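Long-range contacts in GTP pyrophosphokinase YjbM (Bacillus subtilis PY79, PDB 5F2V), which catalyses transfer of pyrophosphate from ATP to GTP or GDP, making the (p)ppGpp alarmones that mediate the bacterial stringent response: residues G73-C78 and Q139-A144; Q79-I84 and G113-H118; T67-A72 and H133-I138. All coordinates share one frame; numbering follows the deposited sequence.

Interaction 1 (G73-C78 and Q139-A144); sequences GLRIMC and QIRTLA. With APC (diphosphomethylphosphonic acid adenosyl ester), chain Q.
Leu74, Ile76 and Cys78 bond through their main chains to Gln139, Arg141 and Leu143, as two neighbouring parallel strands whose short axes approach to 4.6 Å at an angle of 28°. The last of the five bonds, Leu143 N to Cys78 O, already belongs to the start of helix 143-158, where Thr142 is the N-cap and its OG1 meets Met145 N. On one face Ile76 and Ile140, branched residues well suited to a strand, lie under helix 81-93. The other face, largely polar though Met77 shares it, carries the nucleotide. Arg75 and Gln139 run side by side there, and a bend at chi3 (-63°) brings the guanidinium into nearly the same plane as the amide. Gln139 OE1 receives Arg75 NE, modelled closer than is usual, and weakly NH2 at 2.9 Å, a pairing that probably limits rotation of the flat group. Arg141 lies flat over it, centres 3.6 Å apart and planes 9° apart, while its NH1 is held by Asn146 OD1. On the opposite face lies the adenine of the ATP analogue, N3 over the rim. Leu74 O accepts from Gln139 N at 2.8 Å. Adenine N6 donates to Leu74 O as well, at 3.1 Å. Glycine suits position 73, because a side chain there would collide with N6. With an alanine in place of Arg75, Arg141 would probably lose its stacking partner, the adenine a group packed against it, and Gln139 OE1 this donor. The layering suggests that adenine is recognised by the Leu74 carbonyl and by a guanidinium oriented by Gln139 and Arg141.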
loop_
_atom_site.group_PDB
_atom_site.type_symbol
_atom_site.label_atom_id
_atom_site.label_comp_id
_atom_site.label_asym_id
_atom_site.label_seq_id
_atom_site.Cartn_x
_atom_site.Cartn_y
_atom_site.Cartn_z
ATOM N N GLY C 73 -4.092 0.279 -18.249
ATOM C CA GLY C 73 -5.484 0.578 -18.037
ATOM C C GLY C 73 -5.772 0.992 -16.623
ATOM O O GLY C 73 -5.178 0.465 -15.684
ATOM N N LEU C 74 -6.680 1.948 -16.475
ATOM C CA LEU C 74 -7.281 2.232 -15.188
ATOM C C LEU C 74 -8.806 2.147 -15.282
ATOM O O LEU C 74 -9.395 2.337 -16.341
ATOM C CB LEU C 74 -6.854 3.603 -14.675
ATOM C CG LEU C 74 -5.510 3.687 -13.950
ATOM C CD1 LEU C 74 -4.395 3.897 -14.952
ATOM C CD2 LEU C 74 -5.546 4.807 -12.925
ATOM N N ARG C 75 -9.441 1.847 -14.161
ATOM C CA ARG C 75 -10.885 1.733 -14.120
ATOM C C ARG C 75 -11.419 2.497 -12.922
ATOM O O ARG C 75 -11.085 2.196 -11.781
ATOM C CB ARG C 75 -11.309 0.272 -14.061
ATOM C CG ARG C 75 -12.820 0.072 -14.113
ATOM C CD ARG C 75 -13.201 -1.401 -14.229
ATOM N NE ARG C 75 -12.718 -1.990 -15.475
ATOM C CZ ARG C 75 -12.321 -3.247 -15.568
ATOM N NH1 ARG C 75 -12.358 -4.012 -14.490
ATOM N NH2 ARG C 75 -11.883 -3.737 -16.720
ATOM N N ILE C 76 -12.231 3.506 -13.202
ATOM C CA ILE C 76 -12.820 4.356 -12.182
ATOM C C ILE C 76 -14.272 3.918 -11.980
ATOM O O ILE C 76 -15.028 3.804 -12.950
ATOM C CB ILE C 76 -12.732 5.847 -12.595
ATOM C CG1 ILE C 76 -11.264 6.289 -12.680
ATOM C CG2 ILE C 76 -13.510 6.723 -11.639
ATOM C CD1 ILE C 76 -11.058 7.757 -13.069
ATOM N N MET C 77 -14.654 3.647 -10.735
ATOM C CA MET C 77 -16.004 3.154 -10.431
ATOM C C MET C 77 -16.834 4.177 -9.644
ATOM O O MET C 77 -16.315 4.836 -8.726
ATOM C CB MET C 77 -15.925 1.844 -9.654
ATOM C CG MET C 77 -16.482 0.636 -10.384
ATOM S SD MET C 77 -15.294 -0.200 -11.449
ATOM C CE MET C 77 -14.061 -0.710 -10.265
ATOM N N CYS C 78 -18.112 4.322 -10.014
ATOM C CA CYS C 78 -19.003 5.269 -9.339
ATOM C C CYS C 78 -20.327 4.651 -8.969
ATOM O O CYS C 78 -20.755 3.671 -9.574
ATOM C CB CYS C 78 -19.288 6.500 -10.196
ATOM S SG CYS C 78 -18.275 6.725 -11.672
ATOM N N GLN C 139 -11.185 3.581 -18.083
ATOM C CA GLN C 139 -12.581 3.198 -18.071
ATOM C C GLN C 139 -13.371 3.936 -16.986
ATOM O O GLN C 139 -12.821 4.336 -15.979
ATOM C CB GLN C 139 -12.699 1.687 -17.889
ATOM C CG GLN C 139 -12.295 0.904 -19.126
ATOM C CD GLN C 139 -12.150 -0.572 -18.847
ATOM O OE1 GLN C 139 -12.420 -1.050 -17.739
ATOM N NE2 GLN C 139 -11.720 -1.309 -19.851
ATOM N N ILE C 140 -14.662 4.129 -17.215
ATOM C CA ILE C 140 -15.561 4.660 -16.201
ATOM C C ILE C 140 -16.894 3.877 -16.207
ATOM O O ILE C 140 -17.638 3.889 -17.188
ATOM C CB ILE C 140 -15.815 6.150 -16.419
ATOM C CG1 ILE C 140 -14.521 6.841 -16.822
ATOM C CG2 ILE C 140 -16.388 6.792 -15.167
ATOM C CD1 ILE C 140 -14.705 8.318 -17.035
ATOM N N ARG C 141 -17.163 3.185 -15.100
ATOM C CA ARG C 141 -18.279 2.253 -14.973
ATOM C C ARG C 141 -19.057 2.532 -13.698
ATOM O O ARG C 141 -18.518 3.100 -12.745
ATOM C CB ARG C 141 -17.768 0.824 -14.932
ATOM C CG ARG C 141 -16.922 0.433 -16.099
ATOM C CD ARG C 141 -16.235 -0.865 -15.800
ATOM N NE ARG C 141 -15.790 -1.514 -17.019
ATOM C CZ ARG C 141 -15.588 -2.826 -17.122
ATOM N NH1 ARG C 141 -15.786 -3.633 -16.073
ATOM N NH2 ARG C 141 -15.190 -3.343 -18.279
ATOM N N THR C 142 -20.318 2.134 -13.658
ATOM C CA THR C 142 -21.006 2.085 -12.379
ATOM C C THR C 142 -20.566 0.821 -11.637
ATOM O O THR C 142 -20.236 -0.194 -12.260
ATOM C CB THR C 142 -22.526 2.084 -12.548
ATOM O OG1 THR C 142 -22.901 1.024 -13.441
ATOM C CG2 THR C 142 -23.004 3.406 -13.117
ATOM N N LEU C 143 -20.545 0.885 -10.313
ATOM C CA LEU C 143 -20.398 -0.316 -9.498
ATOM C C LEU C 143 -21.261 -1.470 -9.995
ATOM O O LEU C 143 -20.788 -2.604 -10.081
ATOM C CB LEU C 143 -20.762 -0.033 -8.052
ATOM C CG LEU C 143 -19.838 0.825 -7.215
ATOM C CD1 LEU C 143 -20.566 1.154 -5.922
ATOM C CD2 LEU C 143 -18.603 0.021 -6.946
ATOM N N ALA C 144 -22.523 -1.186 -10.320
ATOM C CA ALA C 144 -23.435 -2.245 -10.772
ATOM C C ALA C 144 -23.011 -2.865 -12.107
ATOM O O ALA C 144 -22.902 -4.095 -12.230
ATOM C CB ALA C 144 -24.854 -1.716 -10.872
HETATM P PG APC Q . -9.706 -6.151 -25.205
HETATM O O1G APC Q . -9.191 -5.209 -26.219
HETATM O O2G APC Q . -10.522 -7.142 -25.950
HETATM O O3G APC Q . -8.441 -6.784 -24.765
HETATM P PB APC Q . -9.733 -4.215 -23.268
HETATM O O1B APC Q . -10.738 -3.131 -22.892
HETATM O O2B APC Q . -8.724 -3.612 -24.233
HETATM O O3B APC Q . -10.496 -5.416 -24.042
HETATM P PA APC Q . -9.224 -6.630 -21.478
HETATM O O1A APC Q . -10.505 -6.607 -20.666
HETATM O O2A APC Q . -9.804 -7.240 -22.695
HETATM C C3A APC Q . -9.002 -4.833 -21.725
HETATM O "O5'" APC Q . -7.837 -7.412 -20.865
HETATM C "C5'" APC Q . -7.751 -8.446 -19.855
HETATM C "C4'" APC Q . -7.978 -8.178 -18.331
HETATM O "O4'" APC Q . -7.683 -6.823 -17.824
HETATM C "C3'" APC Q . -9.347 -8.346 -17.713
HETATM O "O3'" APC Q . -9.278 -8.957 -16.389
HETATM C "C2'" APC Q . -9.953 -7.039 -17.412
HETATM O "O2'" APC Q . -10.926 -7.109 -16.333
HETATM C "C1'" APC Q . -8.786 -6.244 -17.012
HETATM N N9 APC Q . -8.865 -4.881 -17.388
HETATM C C8 APC Q . -8.889 -4.631 -18.657
HETATM N N7 APC Q . -8.915 -3.280 -18.924
HETATM C C5 APC Q . -8.871 -2.685 -17.593
HETATM C C6 APC Q . -8.851 -1.360 -17.103
HETATM N N6 APC Q . -8.909 -0.228 -17.971
HETATM N N1 APC Q . -8.798 -1.199 -15.779
HETATM C C2 APC Q . -8.770 -2.247 -14.942
HETATM N N3 APC Q . -8.776 -3.539 -15.322
HETATM C C4 APC Q . -8.830 -3.791 -16.636
#

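Interaction 2 (Q79-I84 and G113-H118); sequences QFVDDI and GYRSYH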
loop_
_atom_site.group_PDB
_atom_site.type_symbol
_atom_site.label_atom_id
_atom_site.label_comp_id
_atom_site.label_asym_id
_atom_site.label_seq_id
_atom_site.Cartn_x
_atom_site.Cartn_y
_atom_site.Cartn_z
ATOM N N GLN C 79 -20.983 5.243 -7.974
ATOM C CA GLN C 79 -22.303 4.789 -7.549
ATOM C C GLN C 79 -23.325 5.072 -8.633
ATOM O O GLN C 79 -24.107 4.197 -9.000
ATOM C CB GLN C 79 -22.714 5.465 -6.241
ATOM C CG GLN C 79 -22.068 4.857 -5.002
ATOM C CD GLN C 79 -22.179 5.751 -3.778
ATOM O OE1 GLN C 79 -22.516 6.930 -3.884
ATOM N NE2 GLN C 79 -21.878 5.197 -2.607
ATOM N N PHE C 80 -23.278 6.287 -9.173
ATOM C CA PHE C 80 -24.336 6.803 -10.029
ATOM C C PHE C 80 -23.919 7.100 -11.475
ATOM O O PHE C 80 -22.881 7.696 -11.728
ATOM C CB PHE C 80 -24.913 8.069 -9.394
ATOM C CG PHE C 80 -25.370 7.875 -7.975
ATOM C CD1 PHE C 80 -26.505 7.139 -7.693
ATOM C CD2 PHE C 80 -24.672 8.435 -6.925
ATOM C CE1 PHE C 80 -26.927 6.957 -6.387
ATOM C CE2 PHE C 80 -25.086 8.260 -5.629
ATOM C CZ PHE C 80 -26.220 7.516 -5.355
ATOM N N VAL C 81 -24.748 6.668 -12.415
ATOM C CA VAL C 81 -24.635 7.046 -13.818
ATOM C C VAL C 81 -24.180 8.491 -13.985
ATOM O O VAL C 81 -23.306 8.784 -14.791
ATOM C CB VAL C 81 -26.004 6.877 -14.560
ATOM C CG1 VAL C 81 -25.983 7.572 -15.907
ATOM C CG2 VAL C 81 -26.335 5.429 -14.730
ATOM N N ASP C 82 -24.785 9.387 -13.217
ATOM C CA ASP C 82 -24.593 10.810 -13.439
ATOM C C ASP C 82 -23.229 11.228 -12.941
ATOM O O ASP C 82 -22.735 12.307 -13.260
ATOM C CB ASP C 82 -25.697 11.620 -12.762
ATOM C CG ASP C 82 -26.911 11.827 -13.678
ATOM O OD1 ASP C 82 -27.694 10.861 -13.921
ATOM O OD2 ASP C 82 -27.068 12.967 -14.170
ATOM N N ASP C 83 -22.615 10.345 -12.171
ATOM C CA ASP C 83 -21.285 10.590 -11.692
ATOM C C ASP C 83 -20.292 10.550 -12.858
ATOM O O ASP C 83 -19.310 11.308 -12.876
ATOM C CB ASP C 83 -20.923 9.576 -10.612
ATOM C CG ASP C 83 -21.534 9.915 -9.260
ATOM O OD1 ASP C 83 -21.768 11.116 -8.997
ATOM O OD2 ASP C 83 -21.761 8.984 -8.457
ATOM N N ILE C 84 -20.564 9.702 -13.847
ATOM C CA ILE C 84 -19.658 9.534 -14.972
ATOM C C ILE C 84 -19.318 10.865 -15.661
ATOM O O ILE C 84 -18.133 11.197 -15.819
ATOM C CB ILE C 84 -20.227 8.573 -15.993
ATOM C CG1 ILE C 84 -20.438 7.202 -15.351
ATOM C CG2 ILE C 84 -19.285 8.440 -17.166
ATOM C CD1 ILE C 84 -20.688 6.076 -16.342
ATOM N N GLY C 113 -26.221 0.363 -22.000
ATOM C CA GLY C 113 -27.146 1.411 -21.619
ATOM C C GLY C 113 -26.389 2.589 -21.048
ATOM O O GLY C 113 -26.882 3.292 -20.158
ATOM N N TYR C 114 -25.171 2.787 -21.561
ATOM C CA TYR C 114 -24.317 3.910 -21.179
ATOM C C TYR C 114 -23.943 3.878 -19.698
ATOM O O TYR C 114 -23.914 4.917 -19.040
ATOM C CB TYR C 114 -25.007 5.232 -21.515
ATOM C CG TYR C 114 -25.494 5.282 -22.943
ATOM C CD1 TYR C 114 -24.587 5.377 -24.002
ATOM C CD2 TYR C 114 -26.859 5.213 -23.241
ATOM C CE1 TYR C 114 -25.025 5.410 -25.314
ATOM C CE2 TYR C 114 -27.305 5.248 -24.553
ATOM C CZ TYR C 114 -26.385 5.348 -25.584
ATOM O OH TYR C 114 -26.819 5.393 -26.892
ATOM N N ARG C 115 -23.668 2.686 -19.176
ATOM C CA ARG C 115 -23.203 2.562 -17.803
ATOM C C ARG C 115 -21.700 2.265 -17.798
ATOM O O ARG C 115 -21.048 2.324 -16.757
ATOM C CB ARG C 115 -23.991 1.482 -17.065
ATOM C CG ARG C 115 -25.510 1.724 -17.089
ATOM C CD ARG C 115 -26.310 0.590 -16.431
ATOM N NE ARG C 115 -26.081 -0.714 -17.052
ATOM C CZ ARG C 115 -25.901 -1.822 -16.347
ATOM N NH1 ARG C 115 -25.932 -1.744 -15.026
ATOM N NH2 ARG C 115 -25.701 -2.997 -16.945
ATOM N N SER C 116 -21.166 1.973 -18.987
ATOM C CA SER C 116 -19.738 1.757 -19.206
ATOM C C SER C 116 -19.251 2.721 -20.274
ATOM O O SER C 116 -19.839 2.813 -21.336
ATOM C CB SER C 116 -19.474 0.303 -19.614
ATOM O OG SER C 116 -18.387 0.196 -20.512
ATOM N N TYR C 117 -18.185 3.451 -19.967
ATOM C CA TYR C 117 -17.630 4.499 -20.826
ATOM C C TYR C 117 -16.129 4.500 -20.652
ATOM O O TYR C 117 -15.608 3.865 -19.748
ATOM C CB TYR C 117 -18.204 5.868 -20.455
ATOM C CG TYR C 117 -17.827 7.047 -21.341
ATOM C CD1 TYR C 117 -18.457 7.254 -22.555
ATOM C CD2 TYR C 117 -16.880 7.983 -20.937
ATOM C CE1 TYR C 117 -18.142 8.341 -23.360
ATOM C CE2 TYR C 117 -16.560 9.083 -21.742
ATOM C CZ TYR C 117 -17.204 9.250 -22.948
ATOM O OH TYR C 117 -16.925 10.314 -23.769
ATOM N N HIS C 118 -15.419 5.221 -21.501
ATOM C CA HIS C 118 -13.984 5.214 -21.404
ATOM C C HIS C 118 -13.412 6.343 -22.256
ATOM O O HIS C 118 -14.085 6.853 -23.147
ATOM C CB HIS C 118 -13.445 3.840 -21.826
ATOM C CG HIS C 118 -13.312 3.667 -23.307
ATOM N ND1 HIS C 118 -12.129 3.880 -23.980
ATOM C CD2 HIS C 118 -14.218 3.312 -24.248
ATOM C CE1 HIS C 118 -12.306 3.660 -25.269
ATOM N NE2 HIS C 118 -13.565 3.316 -25.462
#
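Ile84 and Arg115 meet where the N-terminal part of helix 81-93 packs on the mixed sheet of this nucleotidyltransferase-like alpha/beta fold, at the beginning of strand 116-127. Just before that strand, Gly113 is the C-prime residue of a Schellman motif that ends helix 106-111; its positive phi favours glycine. The tight part of the contact belongs to buried Ile84. With CG1 anti to the carbonyl carbon (chi1 -61°), its longer branch extends toward the strand and sets CD1 3.8 Å from Arg115 O. Ile140 of the adjacent strand also touches Ile84, and a branched aliphatic residue suits this place because its two arms fill different directions. The rest is looser. Val81 CG2 is 4.5 Å from Arg115 CG, a grazing apolar contact made by the aliphatic stem of the arginine. On the solvent side, Ile84 CG2 comes to 4.3 Å from CB of the partly exposed Tyr117 and approaches its ring obliquely. Tyr114 takes part mainly through its carbonyl O, 4.4 Å from Ile84 CD1, while its ring leads away from the helix and is exposed. All of these are van der Waals contacts of aliphatic groups with side chains and main-chain carbonyls. The charged end of Arg115 turns from the helix altogether: NH1 forms a salt bridge with Asp182 OD2 of helix 165-192, and NE donates to Ser112 O.

Interaction 3 (T67-A72 and H133-I138); sequences TMQDIA and HVLVEI. With MG (magnesium ion), chain R; APC (diphosphomethylphosphonic acid adenosyl ester), chain Q.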
loop_
_atom_site.group_PDB
_atom_site.type_symbol
_atom_site.label_atom_id
_atom_site.label_comp_id
_atom_site.label_asym_id
_atom_site.label_seq_id
_atom_site.Cartn_x
_atom_site.Cartn_y
_atom_site.Cartn_z
ATOM N N THR C 67 0.799 1.659 -30.380
ATOM C CA THR C 67 -0.402 2.371 -30.806
ATOM C C THR C 67 -1.594 1.824 -30.044
ATOM O O THR C 67 -2.658 2.468 -29.987
ATOM C CB THR C 67 -0.665 2.268 -32.326
ATOM O OG1 THR C 67 -0.874 0.897 -32.697
ATOM C CG2 THR C 67 0.484 2.856 -33.127
ATOM N N MET C 68 -1.403 0.633 -29.467
ATOM C CA MET C 68 -2.454 -0.043 -28.716
ATOM C C MET C 68 -2.811 0.882 -27.583
ATOM O O MET C 68 -1.926 1.501 -27.007
ATOM C CB MET C 68 -1.999 -1.408 -28.214
ATOM C CG MET C 68 -3.111 -2.236 -27.628
ATOM S SD MET C 68 -2.661 -3.955 -27.292
ATOM C CE MET C 68 -2.300 -4.558 -28.939
ATOM N N GLN C 69 -4.097 1.011 -27.281
ATOM C CA GLN C 69 -4.539 2.106 -26.436
ATOM C C GLN C 69 -4.813 1.662 -25.014
ATOM O O GLN C 69 -5.137 2.483 -24.155
ATOM C CB GLN C 69 -5.781 2.774 -27.030
ATOM C CG GLN C 69 -5.578 3.293 -28.442
ATOM C CD GLN C 69 -6.816 3.951 -29.009
ATOM O OE1 GLN C 69 -7.779 4.190 -28.287
ATOM N NE2 GLN C 69 -6.804 4.243 -30.310
ATOM N N ASP C 70 -4.643 0.377 -24.736
ATOM C CA ASP C 70 -5.040 -0.137 -23.423
ATOM C C ASP C 70 -4.006 -1.064 -22.795
ATOM O O ASP C 70 -4.342 -1.885 -21.953
ATOM C CB ASP C 70 -6.375 -0.865 -23.541
ATOM C CG ASP C 70 -6.216 -2.250 -24.107
ATOM O OD1 ASP C 70 -5.822 -2.361 -25.282
ATOM O OD2 ASP C 70 -6.461 -3.236 -23.373
ATOM N N ILE C 71 -2.747 -0.942 -23.201
ATOM C CA ILE C 71 -1.684 -1.692 -22.535
ATOM C C ILE C 71 -1.621 -1.289 -21.070
ATOM O O ILE C 71 -1.307 -2.078 -20.193
ATOM C CB ILE C 71 -0.342 -1.458 -23.182
ATOM C CG1 ILE C 71 -0.400 -1.854 -24.651
ATOM C CG2 ILE C 71 0.714 -2.279 -22.475
ATOM C CD1 ILE C 71 0.933 -1.785 -25.332
ATOM N N ALA C 72 -1.943 -0.035 -20.826
ATOM C CA ALA C 72 -2.037 0.493 -19.494
ATOM C C ALA C 72 -3.480 0.839 -19.277
ATOM O O ALA C 72 -4.046 1.619 -20.037
ATOM C CB ALA C 72 -1.145 1.737 -19.332
ATOM N N HIS C 133 5.999 9.499 -23.723
ATOM C CA HIS C 133 4.532 9.558 -23.764
ATOM C C HIS C 133 3.862 8.193 -23.964
ATOM O O HIS C 133 4.179 7.455 -24.896
ATOM C CB HIS C 133 4.080 10.520 -24.863
ATOM C CG HIS C 133 4.532 11.924 -24.641
ATOM N ND1 HIS C 133 5.710 12.415 -25.158
ATOM C CD2 HIS C 133 3.981 12.930 -23.921
ATOM C CE1 HIS C 133 5.857 13.673 -24.780
ATOM N NE2 HIS C 133 4.822 14.008 -24.028
ATOM N N VAL C 134 2.938 7.846 -23.079
ATOM C CA VAL C 134 2.307 6.523 -23.168
ATOM C C VAL C 134 0.787 6.625 -23.178
ATOM O O VAL C 134 0.195 7.468 -22.493
ATOM C CB VAL C 134 2.764 5.589 -22.013
ATOM C CG1 VAL C 134 4.293 5.525 -21.957
ATOM C CG2 VAL C 134 2.200 6.042 -20.687
ATOM N N LEU C 135 0.156 5.798 -23.993
ATOM C CA LEU C 135 -1.299 5.756 -23.990
ATOM C C LEU C 135 -1.770 5.082 -22.714
ATOM O O LEU C 135 -1.192 4.079 -22.269
ATOM C CB LEU C 135 -1.836 5.031 -25.224
ATOM C CG LEU C 135 -1.528 5.832 -26.482
ATOM C CD1 LEU C 135 -1.735 4.992 -27.713
ATOM C CD2 LEU C 135 -2.352 7.123 -26.511
ATOM N N VAL C 136 -2.799 5.666 -22.110
ATOM C CA VAL C 136 -3.459 5.054 -20.974
ATOM C C VAL C 136 -4.954 5.103 -21.177
ATOM O O VAL C 136 -5.510 6.188 -21.364
ATOM C CB VAL C 136 -3.121 5.749 -19.660
ATOM C CG1 VAL C 136 -3.932 5.121 -18.527
ATOM C CG2 VAL C 136 -1.616 5.675 -19.378
ATOM N N GLU C 137 -5.606 3.942 -21.140
ATOM C CA GLU C 137 -7.061 3.897 -21.224
ATOM C C GLU C 137 -7.689 3.989 -19.841
ATOM O O GLU C 137 -7.355 3.222 -18.947
ATOM C CB GLU C 137 -7.532 2.620 -21.924
ATOM C CG GLU C 137 -9.039 2.562 -22.134
ATOM C CD GLU C 137 -9.548 1.145 -22.270
ATOM O OE1 GLU C 137 -9.690 0.485 -21.222
ATOM O OE2 GLU C 137 -9.812 0.687 -23.411
ATOM N N ILE C 138 -8.611 4.928 -19.673
ATOM C CA ILE C 138 -9.327 5.094 -18.412
ATOM C C ILE C 138 -10.804 4.759 -18.559
ATOM O O ILE C 138 -11.590 5.559 -19.077
ATOM C CB ILE C 138 -9.214 6.522 -17.876
ATOM C CG1 ILE C 138 -7.764 6.839 -17.540
ATOM C CG2 ILE C 138 -10.073 6.700 -16.631
ATOM C CD1 ILE C 138 -7.583 8.235 -17.069
HETATM MG MG MG R . -9.161 -1.752 -23.276
HETATM P PG APC Q . -9.706 -6.151 -25.205
HETATM O O1G APC Q . -9.191 -5.209 -26.219
HETATM O O2G APC Q . -10.522 -7.142 -25.950
HETATM O O3G APC Q . -8.441 -6.784 -24.765
HETATM P PB APC Q . -9.733 -4.215 -23.268
HETATM O O1B APC Q . -10.738 -3.131 -22.892
HETATM O O2B APC Q . -8.724 -3.612 -24.233
HETATM O O3B APC Q . -10.496 -5.416 -24.042
HETATM P PA APC Q . -9.224 -6.630 -21.478
HETATM O O1A APC Q . -10.505 -6.607 -20.666
HETATM O O2A APC Q . -9.804 -7.240 -22.695
HETATM C C3A APC Q . -9.002 -4.833 -21.725
HETATM O "O5'" APC Q . -7.837 -7.412 -20.865
HETATM C "C5'" APC Q . -7.751 -8.446 -19.855
HETATM C "C4'" APC Q . -7.978 -8.178 -18.331
HETATM O "O4'" APC Q . -7.683 -6.823 -17.824
HETATM C "C3'" APC Q . -9.347 -8.346 -17.713
HETATM O "O3'" APC Q . -9.278 -8.957 -16.389
HETATM C "C2'" APC Q . -9.953 -7.039 -17.412
HETATM O "O2'" APC Q . -10.926 -7.109 -16.333
HETATM C "C1'" APC Q . -8.786 -6.244 -17.012
HETATM N N9 APC Q . -8.865 -4.881 -17.388
HETATM C C8 APC Q . -8.889 -4.631 -18.657
HETATM N N7 APC Q . -8.915 -3.280 -18.924
HETATM C C5 APC Q . -8.871 -2.685 -17.593
HETATM C C6 APC Q . -8.851 -1.360 -17.103
HETATM N N6 APC Q . -8.909 -0.228 -17.971
HETATM N N1 APC Q . -8.798 -1.199 -15.779
HETATM C C2 APC Q . -8.770 -2.247 -14.942
HETATM N N3 APC Q . -8.776 -3.539 -15.322
HETATM C C4 APC Q . -8.830 -3.791 -16.636
HETATM O O HOH W 1 -9.221 -1.930 -21.050
HETATM O O HOH W 2 -9.459 -1.316 -25.544
#
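Asp70 and Glu137, two acidic residues from a loop and a strand, converge beside a single magnesium ion, which in this model is bonded by Glu137. Its OE2 binds the metal at 2.5 Å. Two oxygens of the nucleotide's beta phosphate, O1B and O2B, each bind it at 2.1 Å, and two waters complete the ligands seen. Asp70 is a magnesium ligand of this enzyme by experiment, but the position of its carboxylate relative to the ion is uncertain here. That carboxylate forms salt bridges with Arg44 and Lys46 through OD2 and with Lys54 through OD1, three basic residues that also bond the nucleotide. Glu137 reaches the ion because CG is anti to the backbone N (chi1 -176°) and the chain beyond is extended. Its second oxygen, OE1, accepts a hydrogen bond from a metal-bound water and weak ones from adenine N6, at 3.4 Å, and from Gln139 NE2. Behind the site the contact is a backbone bond plus packing. Glu137 N donates to Ala72 O at 3.0 Å, bringing the loop into the sheet, and Ala72, small enough to sit directly against the strand, places CB 4.0 Å from Val136 CG2. Farther out, Leu135 extends CD1 over the carbonyls of Thr67 and Met68 and to 4.3 Å from Gln69 CG, packing an apolar side chain against this part of the loop. Glu137 is the inferred proton acceptor, and its bonds are consistent with a probable base held by the metal, which the beta phosphate shares, with a weak bond to adenine.

Overall arrangement
Interactions 1 and 3 follow the same strand, 130-142, and cross along the chain: 133-138 meets the loop that leads into strand 72-78, and 139-144 pairs with that strand itself. Both are buried and share the nucleotide, but interaction 1 deals with the adenine through a hydrogen bond to a main-chain carbonyl and contact with a guanidinium, whereas interaction 3 deals with the phosphate end through metal and charge. Interaction 2, nested inside the loop closed by each of the others, is smaller, partly exposed and held by van der Waals contacts. It packs helix 81-93 on strand 116-127, which continues the sheet beside 130-142: Ile140 N and Tyr117 O probably bond, joining interactions 1 and 2, about 8 Å apart between centres.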